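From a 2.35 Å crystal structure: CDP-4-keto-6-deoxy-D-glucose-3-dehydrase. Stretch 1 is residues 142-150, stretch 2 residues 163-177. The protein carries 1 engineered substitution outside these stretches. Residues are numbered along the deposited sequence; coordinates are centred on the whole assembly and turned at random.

Stretch 1 142-150: PTYNVNASL
Stretch 2 (163-177) MIAHTLGNLFDLAEV

Two largely irregular segments of one chain pack side by side, running in the same direction, through one firm side-chain-to-backbone hydrogen bond and a short run of apolar contacts. The two stretches bury 540 Å² between them, both sides summed. The CA register sets the course: T143 CA lies 6.7 Å from N170 CA, N145 CA 5.1 Å from F172 CA, and A148 CA 6.0 Å from E176 CA.

At the first station N170, chi1 t, sends ND2 to T143 O at 3.0 Å and 169°, a nearly straight amide-to-carbonyl bond; its OD1 is satisfied elsewhere in the structure. N145, chi1 m, is the most covered residue of the contact and points toward the T167–F172 turn, whose path includes G169 at phi 98°, psi -28°, where a side chain would jam against the preceding carbonyl. Y144, at phi 66°, psi 27°, brings its O to 3.4 Å from T167 CB.

Beyond this polar end, V146 (chi1 p) sets CG1 3.7 Å from F172 CB and 4.2 Å from I164 CD1, joining strand 163–165 to the loop. F172, also p, starts toward stretch 1, but its ring leads away.

A148 then meets the helix start and the residue before it: its CB lies 3.5 Å from D173 CB and 3.4 Å from E176 CG. D173, chi1 t, caps that helix, its OD1 accepting from E176 N at 3.1 Å.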

# COMPACT_ATOMS: atom_id res chain seq x y z
N PRO A 142 24.57 24.33 -3.70
CA PRO A 142 23.17 24.26 -4.13
C PRO A 142 22.86 22.96 -4.86
O PRO A 142 22.00 22.93 -5.74
CB PRO A 142 23.04 25.44 -5.09
CG PRO A 142 24.41 25.63 -5.64
CD PRO A 142 25.35 25.28 -4.52
N THR A 143 23.57 21.89 -4.50
CA THR A 143 23.21 20.55 -4.95
C THR A 143 22.04 19.99 -4.14
O THR A 143 21.27 19.17 -4.64
CB THR A 143 24.41 19.58 -4.84
OG1 THR A 143 24.63 19.25 -3.46
CG2 THR A 143 25.66 20.21 -5.42
N TYR A 144 21.92 20.45 -2.90
CA TYR A 144 20.83 20.02 -2.04
C TYR A 144 20.87 18.54 -1.65
O TYR A 144 19.84 17.94 -1.35
CB TYR A 144 19.48 20.38 -2.67
CG TYR A 144 19.39 21.85 -3.00
CD1 TYR A 144 19.64 22.31 -4.29
CD2 TYR A 144 19.12 22.80 -2.01
CE1 TYR A 144 19.63 23.67 -4.60
CE2 TYR A 144 19.11 24.16 -2.30
CZ TYR A 144 19.37 24.58 -3.60
OH TYR A 144 19.38 25.93 -3.90
N ASN A 145 22.07 17.98 -1.64
CA ASN A 145 22.28 16.60 -1.25
C ASN A 145 23.28 16.56 -0.09
O ASN A 145 23.98 17.54 0.17
CB ASN A 145 22.79 15.77 -2.44
CG ASN A 145 21.66 15.32 -3.35
OD1 ASN A 145 21.24 16.05 -4.25
ND2 ASN A 145 21.15 14.12 -3.12
N VAL A 146 23.33 15.42 0.59
CA VAL A 146 24.17 15.28 1.77
C VAL A 146 25.55 15.89 1.55
O VAL A 146 26.15 15.72 0.49
CB VAL A 146 24.33 13.80 2.18
CG1 VAL A 146 24.96 13.01 1.04
CG2 VAL A 146 25.17 13.68 3.44
N ASN A 147 26.05 16.60 2.56
CA ASN A 147 27.48 16.87 2.67
C ASN A 147 28.28 15.61 3.00
O ASN A 147 28.63 15.38 4.16
CB ASN A 147 27.74 17.95 3.72
CG ASN A 147 29.16 18.47 3.69
OD1 ASN A 147 29.50 19.44 4.36
ND2 ASN A 147 30.01 17.81 2.90
N ALA A 148 28.56 14.81 1.98
CA ALA A 148 29.25 13.54 2.17
C ALA A 148 30.38 13.51 3.19
O ALA A 148 30.53 12.52 3.92
CB ALA A 148 29.76 13.04 0.83
N SER A 149 31.18 14.57 3.26
CA SER A 149 32.30 14.59 4.19
C SER A 149 31.88 14.51 5.66
O SER A 149 32.72 14.35 6.54
CB SER A 149 33.18 15.84 3.96
OG SER A 149 32.47 17.04 4.20
N LEU A 150 30.58 14.60 5.92
CA LEU A 150 30.08 14.55 7.29
C LEU A 150 29.59 13.16 7.71
O LEU A 150 29.36 12.91 8.90
CB LEU A 150 28.94 15.55 7.45
CG LEU A 150 29.28 16.99 7.09
CD1 LEU A 150 28.03 17.84 7.12
CD2 LEU A 150 30.32 17.52 8.06
N MET A 163 20.61 5.34 4.42
CA MET A 163 19.47 5.45 3.51
C MET A 163 19.26 6.92 3.22
O MET A 163 18.88 7.70 4.10
CB MET A 163 18.21 4.84 4.13
CG MET A 163 17.03 4.76 3.17
SD MET A 163 15.73 3.64 3.74
CE MET A 163 14.39 4.05 2.66
N ILE A 164 19.52 7.31 1.98
CA ILE A 164 19.42 8.69 1.56
C ILE A 164 18.83 8.77 0.16
O ILE A 164 18.98 7.84 -0.63
CB ILE A 164 20.81 9.34 1.50
CG1 ILE A 164 21.44 9.34 2.88
CG2 ILE A 164 20.73 10.73 0.93
CD1 ILE A 164 22.86 9.88 2.89
N ALA A 165 18.19 9.88 -0.16
CA ALA A 165 17.59 10.05 -1.47
C ALA A 165 18.42 10.99 -2.35
O ALA A 165 19.05 11.91 -1.84
CB ALA A 165 16.17 10.60 -1.34
N HIS A 166 18.42 10.74 -3.66
CA HIS A 166 19.11 11.60 -4.61
C HIS A 166 18.10 12.72 -4.81
O HIS A 166 17.27 12.70 -5.72
CB HIS A 166 19.38 10.85 -5.93
CG HIS A 166 20.46 9.82 -5.83
ND1 HIS A 166 20.21 8.48 -5.65
CD2 HIS A 166 21.81 9.95 -5.82
CE1 HIS A 166 21.35 7.83 -5.53
NE2 HIS A 166 22.34 8.69 -5.63
N THR A 167 18.18 13.70 -3.91
CA THR A 167 17.25 14.83 -3.88
C THR A 167 17.01 15.56 -5.18
O THR A 167 17.93 16.06 -5.81
CB THR A 167 17.68 15.82 -2.80
OG1 THR A 167 17.81 15.12 -1.56
CG2 THR A 167 16.65 16.94 -2.64
N LEU A 168 15.74 15.63 -5.57
CA LEU A 168 15.28 16.30 -6.78
C LEU A 168 15.94 15.86 -8.09
O LEU A 168 15.95 16.61 -9.06
CB LEU A 168 15.41 17.81 -6.61
CG LEU A 168 14.49 18.44 -5.56
CD1 LEU A 168 14.81 19.93 -5.40
CD2 LEU A 168 13.04 18.24 -5.98
N GLY A 169 16.45 14.64 -8.12
CA GLY A 169 17.08 14.15 -9.34
C GLY A 169 18.59 14.31 -9.28
O GLY A 169 19.33 13.54 -9.91
N ASN A 170 19.06 15.29 -8.52
CA ASN A 170 20.49 15.50 -8.39
C ASN A 170 21.03 14.36 -7.54
O ASN A 170 20.37 13.90 -6.61
CB ASN A 170 20.78 16.87 -7.77
CG ASN A 170 22.23 17.29 -7.93
OD1 ASN A 170 22.89 16.93 -8.90
ND2 ASN A 170 22.73 18.08 -6.98
N LEU A 171 22.24 13.92 -7.86
CA LEU A 171 22.85 12.78 -7.16
C LEU A 171 23.73 13.25 -6.01
O LEU A 171 24.50 14.20 -6.15
CB LEU A 171 23.67 11.94 -8.14
CG LEU A 171 22.92 11.37 -9.35
CD1 LEU A 171 22.97 12.35 -10.51
CD2 LEU A 171 23.49 10.02 -9.75
N PHE A 172 23.60 12.58 -4.87
CA PHE A 172 24.54 12.76 -3.77
C PHE A 172 25.89 12.13 -4.09
O PHE A 172 26.03 11.41 -5.07
CB PHE A 172 23.98 12.17 -2.48
CG PHE A 172 23.78 10.68 -2.53
CD1 PHE A 172 24.86 9.82 -2.40
CD2 PHE A 172 22.52 10.13 -2.71
CE1 PHE A 172 24.69 8.45 -2.45
CE2 PHE A 172 22.34 8.76 -2.76
CZ PHE A 172 23.43 7.92 -2.63
N ASP A 173 26.88 12.41 -3.25
CA ASP A 173 28.26 12.04 -3.55
C ASP A 173 28.49 10.54 -3.37
O ASP A 173 29.02 10.10 -2.36
CB ASP A 173 29.23 12.82 -2.65
CG ASP A 173 30.68 12.57 -3.00
OD1 ASP A 173 30.96 11.57 -3.70
OD2 ASP A 173 31.55 13.36 -2.57
N LEU A 174 28.07 9.77 -4.37
CA LEU A 174 28.13 8.32 -4.29
C LEU A 174 29.53 7.80 -3.95
O LEU A 174 29.68 6.86 -3.16
CB LEU A 174 27.64 7.70 -5.60
CG LEU A 174 26.13 7.47 -5.68
CD1 LEU A 174 25.72 7.18 -7.11
CD2 LEU A 174 25.75 6.31 -4.76
N ALA A 175 30.54 8.43 -4.54
CA ALA A 175 31.92 8.04 -4.30
C ALA A 175 32.22 8.02 -2.81
O ALA A 175 32.71 7.02 -2.28
CB ALA A 175 32.85 9.00 -5.01
N GLU A 176 31.93 9.12 -2.12
CA GLU A 176 32.19 9.20 -0.69
C GLU A 176 31.26 8.30 0.11
O GLU A 176 31.70 7.62 1.05
CB GLU A 176 32.08 10.64 -0.20
CG GLU A 176 32.31 10.83 1.30
CD GLU A 176 33.66 10.30 1.79
OE1 GLU A 176 34.48 9.87 0.95
OE2 GLU A 176 33.89 10.32 3.02
N VAL A 177 29.98 8.29 -0.24
CA VAL A 177 29.00 7.46 0.47
C VAL A 177 29.39 5.98 0.41
O VAL A 177 29.51 5.32 1.44
CB VAL A 177 27.58 7.64 -0.11
CG1 VAL A 177 26.61 6.69 0.59
CG2 VAL A 177 27.12 9.08 0.07